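Local coordinates for protein putative glycosyltransferase (GalT1) (Streptococcus parasanguinis FW213, PDB 5HEA) that probably transfers a sugar from a nucleotide-activated donor to an acceptor, through the GT-A-type domain in this C-terminal piece of a longer protein, at residues 22-25 with 26-29; 269-273 with 274-278. All blocks are in the same frame, centred on the assembly; numbering follows the deposited sequence.

Contact 1. Residues 22-25 with 26-29; sequences RCLD and SLLR
Leu28 N bonds to Leu24 O at 3.0 Å with an N-H...O angle of 171°, one of the i to i+4 links that close the last turns of helix 20-28, the helix of a beta-alpha-beta unit between the parallel strands 7-13 and 35-41 of the GT-A sheet. Ser26 N reaches Arg22 O and Leu27 N reaches Cys23 O in the same pattern. The final link, Arg29 N to Asp25 O, is longer at 3.3 Å, and Arg29 is where the chain leaves helical geometry.

Ser26 turns its hydroxyl back on its own helix: chi1 at 78° tucks OG against the preceding turn, where it donates to Cys23 O at 2.8 Å. That carbonyl thus takes two bonds, from Leu27 N and Ser26 OG, while the buried hydroxyl is also engaged by Val97 N of strand 96-97. Leu27 CD1 rests 4.2 Å from Cys23 SG, and the leucine continues onto Ile37 and Val97; Leu24 packs on Leu39 of strand 35-41 and on Tyr55 of helix 48-58. The carboxylate of Asp25 is turned from Arg29 and bonds through OD1 to the Tyr55 hydroxyl.

Arg29 bends at chi3 (-50°), which folds its chain back along the helix and lays one guanidinium face over Asp25 O, 3.6 Å above the plane near its centre. The guanidinium thus meets this oxygen with its face and not with one of its own N-H groups. Its NH2 instead donates to a water at 3.1 Å, and that water in turn donates to Arg22 O at 2.7 Å.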
loop_
_atom_site.group_PDB
_atom_site.type_symbol
_atom_site.label_atom_id
_atom_site.label_comp_id
_atom_site.label_asym_id
_atom_site.label_seq_id
_atom_site.Cartn_x
_atom_site.Cartn_y
_atom_site.Cartn_z
ATOM N N ARG A 22 21.079 -13.969 30.695
ATOM C CA ARG A 22 22.046 -15.056 30.624
ATOM C C ARG A 22 23.180 -14.717 29.643
ATOM O O ARG A 22 24.360 -14.904 29.959
ATOM C CB ARG A 22 21.359 -16.364 30.228
ATOM C CG ARG A 22 22.285 -17.570 30.243
ATOM C CD ARG A 22 21.548 -18.807 29.778
ATOM N NE ARG A 22 21.049 -18.649 28.413
ATOM C CZ ARG A 22 20.173 -19.466 27.844
ATOM N NH1 ARG A 22 19.686 -20.501 28.520
ATOM N NH2 ARG A 22 19.784 -19.257 26.601
ATOM N N CYS A 23 22.823 -14.186 28.479
ATOM C CA CYS A 23 23.833 -13.786 27.497
ATOM C C CYS A 23 24.783 -12.743 28.081
ATOM O O CYS A 23 26.000 -12.938 28.110
ATOM C CB CYS A 23 23.169 -13.244 26.229
ATOM S SG CYS A 23 24.362 -12.618 25.001
ATOM N N LEU A 24 24.217 -11.644 28.573
ATOM C CA LEU A 24 25.015 -10.539 29.081
ATOM C C LEU A 24 25.862 -10.912 30.315
ATOM O O LEU A 24 26.999 -10.459 30.436
ATOM C CB LEU A 24 24.127 -9.321 29.359
ATOM C CG LEU A 24 23.442 -8.723 28.113
ATOM C CD1 LEU A 24 22.618 -7.496 28.466
ATOM C CD2 LEU A 24 24.455 -8.388 27.031
ATOM N N ASP A 25 25.310 -11.714 31.226
ATOM C CA ASP A 25 26.074 -12.192 32.385
ATOM C C ASP A 25 27.318 -12.961 31.914
ATOM O O ASP A 25 28.418 -12.763 32.437
ATOM C CB ASP A 25 25.222 -13.089 33.315
ATOM C CG ASP A 25 24.134 -12.314 34.089
ATOM O OD1 ASP A 25 24.227 -11.070 34.234
ATOM O OD2 ASP A 25 23.177 -12.969 34.569
ATOM N N SER A 26 27.150 -13.829 30.916
ATOM C CA SER A 26 28.283 -14.621 30.418
ATOM C C SER A 26 29.365 -13.759 29.744
ATOM O O SER A 26 30.549 -14.092 29.805
ATOM C CB SER A 26 27.817 -15.753 29.494
ATOM O OG SER A 26 27.505 -15.268 28.202
ATOM N N LEU A 27 28.971 -12.640 29.139
ATOM C CA LEU A 27 29.935 -11.731 28.509
ATOM C C LEU A 27 30.711 -10.861 29.497
ATOM O O LEU A 27 31.921 -10.673 29.359
ATOM C CB LEU A 27 29.243 -10.816 27.483
ATOM C CG LEU A 27 28.637 -11.488 26.252
ATOM C CD1 LEU A 27 27.909 -10.456 25.366
ATOM C CD2 LEU A 27 29.724 -12.175 25.470
ATOM N N LEU A 28 30.014 -10.302 30.477
ATOM C CA LEU A 28 30.676 -9.493 31.494
ATOM C C LEU A 28 31.674 -10.302 32.336
ATOM O O LEU A 28 32.605 -9.735 32.903
ATOM C CB LEU A 28 29.643 -8.808 32.383
ATOM C CG LEU A 28 28.788 -7.764 31.659
ATOM C CD1 LEU A 28 27.806 -7.096 32.625
ATOM C CD2 LEU A 28 29.679 -6.727 30.984
ATOM N N ARG A 29 31.486 -11.620 32.401
ATOM C CA ARG A 29 32.432 -12.505 33.083
ATOM C C ARG A 29 33.640 -12.916 32.237
ATOM O O ARG A 29 34.345 -13.858 32.601
ATOM C CB ARG A 29 31.732 -13.783 33.553
ATOM C CG ARG A 29 30.766 -13.587 34.713
ATOM C CD ARG A 29 30.275 -14.931 35.228
ATOM N NE ARG A 29 29.784 -15.794 34.152
ATOM C CZ ARG A 29 28.499 -16.082 33.944
ATOM N NH1 ARG A 29 27.565 -15.584 34.749
ATOM N NH2 ARG A 29 28.146 -16.877 32.941
HETATM O O HOH W 1 25.244 -16.568 31.948
#

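Contact 2. Residues 269-273 with 274-278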
loop_
_atom_site.group_PDB
_atom_site.type_symbol
_atom_site.label_atom_id
_atom_site.label_comp_id
_atom_site.label_asym_id
_atom_site.label_seq_id
_atom_site.Cartn_x
_atom_site.Cartn_y
_atom_site.Cartn_z
ATOM N N ASP A 269 10.437 -27.766 -0.865
ATOM C CA ASP A 269 9.861 -26.851 0.124
ATOM C C ASP A 269 9.203 -25.601 -0.447
ATOM O O ASP A 269 8.248 -25.088 0.135
ATOM C CB ASP A 269 10.883 -26.472 1.182
ATOM C CG ASP A 269 11.213 -27.634 2.096
ATOM O OD1 ASP A 269 10.389 -28.577 2.169
ATOM O OD2 ASP A 269 12.288 -27.604 2.731
ATOM N N ALA A 270 9.715 -25.099 -1.562
ATOM C CA ALA A 270 9.046 -23.992 -2.243
ATOM C C ALA A 270 7.627 -24.401 -2.647
ATOM O O ALA A 270 6.673 -23.637 -2.476
ATOM C CB ALA A 270 9.851 -23.554 -3.473
ATOM N N LEU A 271 7.493 -25.611 -3.186
ATOM C CA LEU A 271 6.196 -26.092 -3.635
ATOM C C LEU A 271 5.243 -26.252 -2.451
ATOM O O LEU A 271 4.072 -25.906 -2.549
ATOM C CB LEU A 271 6.331 -27.410 -4.402
ATOM C CG LEU A 271 5.039 -28.030 -4.965
ATOM C CD1 LEU A 271 4.331 -27.077 -5.919
ATOM C CD2 LEU A 271 5.325 -29.363 -5.666
ATOM N N ARG A 272 5.748 -26.783 -1.343
ATOM C CA ARG A 272 4.945 -26.929 -0.136
ATOM C C ARG A 272 4.462 -25.591 0.394
ATOM O O ARG A 272 3.388 -25.506 0.993
ATOM C CB ARG A 272 5.743 -27.643 0.951
ATOM C CG ARG A 272 5.931 -29.125 0.676
ATOM C CD ARG A 272 6.767 -29.793 1.762
ATOM N NE ARG A 272 6.960 -31.213 1.482
ATOM C CZ ARG A 272 6.110 -32.163 1.855
ATOM N NH1 ARG A 272 5.010 -31.835 2.519
ATOM N NH2 ARG A 272 6.360 -33.434 1.565
ATOM N N ASN A 273 5.255 -24.545 0.176
ATOM C CA ASN A 273 4.913 -23.217 0.690
ATOM C C ASN A 273 4.125 -22.372 -0.284
ATOM O O ASN A 273 3.887 -21.200 -0.012
ATOM C CB ASN A 273 6.174 -22.424 1.053
ATOM C CG ASN A 273 7.017 -23.109 2.103
ATOM O OD1 ASN A 273 6.504 -23.837 2.955
ATOM N ND2 ASN A 273 8.328 -22.880 2.044
ATOM N N GLY A 274 3.765 -22.933 -1.437
ATOM C CA GLY A 274 3.052 -22.167 -2.457
ATOM C C GLY A 274 3.894 -21.113 -3.162
ATOM O O GLY A 274 3.367 -20.182 -3.793
ATOM N N GLN A 275 5.212 -21.253 -3.055
ATOM C CA GLN A 275 6.138 -20.354 -3.742
ATOM C C GLN A 275 6.431 -20.876 -5.153
ATOM O O GLN A 275 7.491 -21.432 -5.424
ATOM C CB GLN A 275 7.429 -20.173 -2.926
ATOM C CG GLN A 275 7.210 -19.368 -1.656
ATOM C CD GLN A 275 8.445 -19.276 -0.778
ATOM O OE1 GLN A 275 8.526 -19.929 0.252
ATOM N NE2 GLN A 275 9.406 -18.451 -1.179
ATOM N N ILE A 276 5.475 -20.686 -6.048
ATOM C CA ILE A 276 5.453 -21.439 -7.292
ATOM C C ILE A 276 6.542 -21.051 -8.297
ATOM O O ILE A 276 7.149 -21.928 -8.905
ATOM C CB ILE A 276 4.043 -21.435 -7.925
ATOM C CG1 ILE A 276 3.035 -21.985 -6.920
ATOM C CG2 ILE A 276 4.021 -22.261 -9.207
ATOM C CD1 ILE A 276 3.350 -23.409 -6.431
ATOM N N GLU A 277 6.820 -19.762 -8.467
ATOM C CA GLU A 277 7.890 -19.395 -9.393
ATOM C C GLU A 277 9.255 -19.899 -8.897
ATOM O O GLU A 277 10.082 -20.382 -9.677
ATOM C CB GLU A 277 7.948 -17.890 -9.650
ATOM C CG GLU A 277 9.071 -17.543 -10.614
ATOM C CD GLU A 277 9.053 -16.098 -11.050
ATOM O OE1 GLU A 277 8.973 -15.206 -10.179
ATOM O OE2 GLU A 277 9.116 -15.855 -12.271
ATOM N N LEU A 278 9.478 -19.802 -7.592
ATOM C CA LEU A 278 10.702 -20.333 -7.003
ATOM C C LEU A 278 10.797 -21.840 -7.223
ATOM O O LEU A 278 11.855 -22.353 -7.599
ATOM C CB LEU A 278 10.758 -19.990 -5.517
ATOM C CG LEU A 278 12.017 -20.424 -4.784
ATOM C CD1 LEU A 278 13.234 -19.739 -5.408
ATOM C CD2 LEU A 278 11.866 -20.062 -3.318
#
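Asn273 and Gln275 lie side by side and point the same way, their amide planes only 19° apart, so that the two groups are nearly coplanar. Asn273 ND2 donates weakly to Gln275 OE1 at 3.5 Å, and the same oxygen sits beside the Asn273 CB. Both side chains also touch Ile231 of helix 231-247.

Ala270 presents its methyl to the second helix: CB meets Leu278 CG at 4.0 Å, and Leu278 CD2 lies equally near. Leu278 gets there with CG anti to the backbone N (chi1 -177°). Elsewhere, the side chains of Leu271 and Ile276 cross at a slant and touch through their CD1 methyls, 3.8 Å apart. Both also pack against a second subunit, another copy of the protein: Leu271 on its His66 and Ile276 on its Gln67.

Between these contacts the backbone reverses. Gln275 N donates to Ala270 O at 2.9 Å and Gly274 N to Leu271 O at 3.2 Å, the latter from above the carbonyl plane rather than along a lone pair. Gly274 has a phi of 71°, a value that favours glycine. Gln275 then takes the N-cap position of helix 276-291. The two backbone bonds and the positive phi of Gly274 make a Schellman motif that ends helix 253-272, joined by a tight turn to the next helix in a helical hairpin.

Contact 1 comes first along the chain, and contact 2 follows some 240 residues later; their centres are about 41 Å apart, their nearest atoms about 26 Å, on opposite sides of the chain's centre. Contact 1 belongs to the GT-A-type core, the part expected to bind the nucleotide sugar, within helix 20-28 beside the parallel strands 7-13 and 35-41. Contact 2 shares no element with it: it joins helix 253-272 to helix 276-291 in the C-terminal helical part, which also includes helix 231-247. No other subunit touches residues 22-29, whereas residues 269-278 meet two neighbouring copies. One contact thus lies within the GT-A-type domain, the other at subunit interfaces of the hexamer.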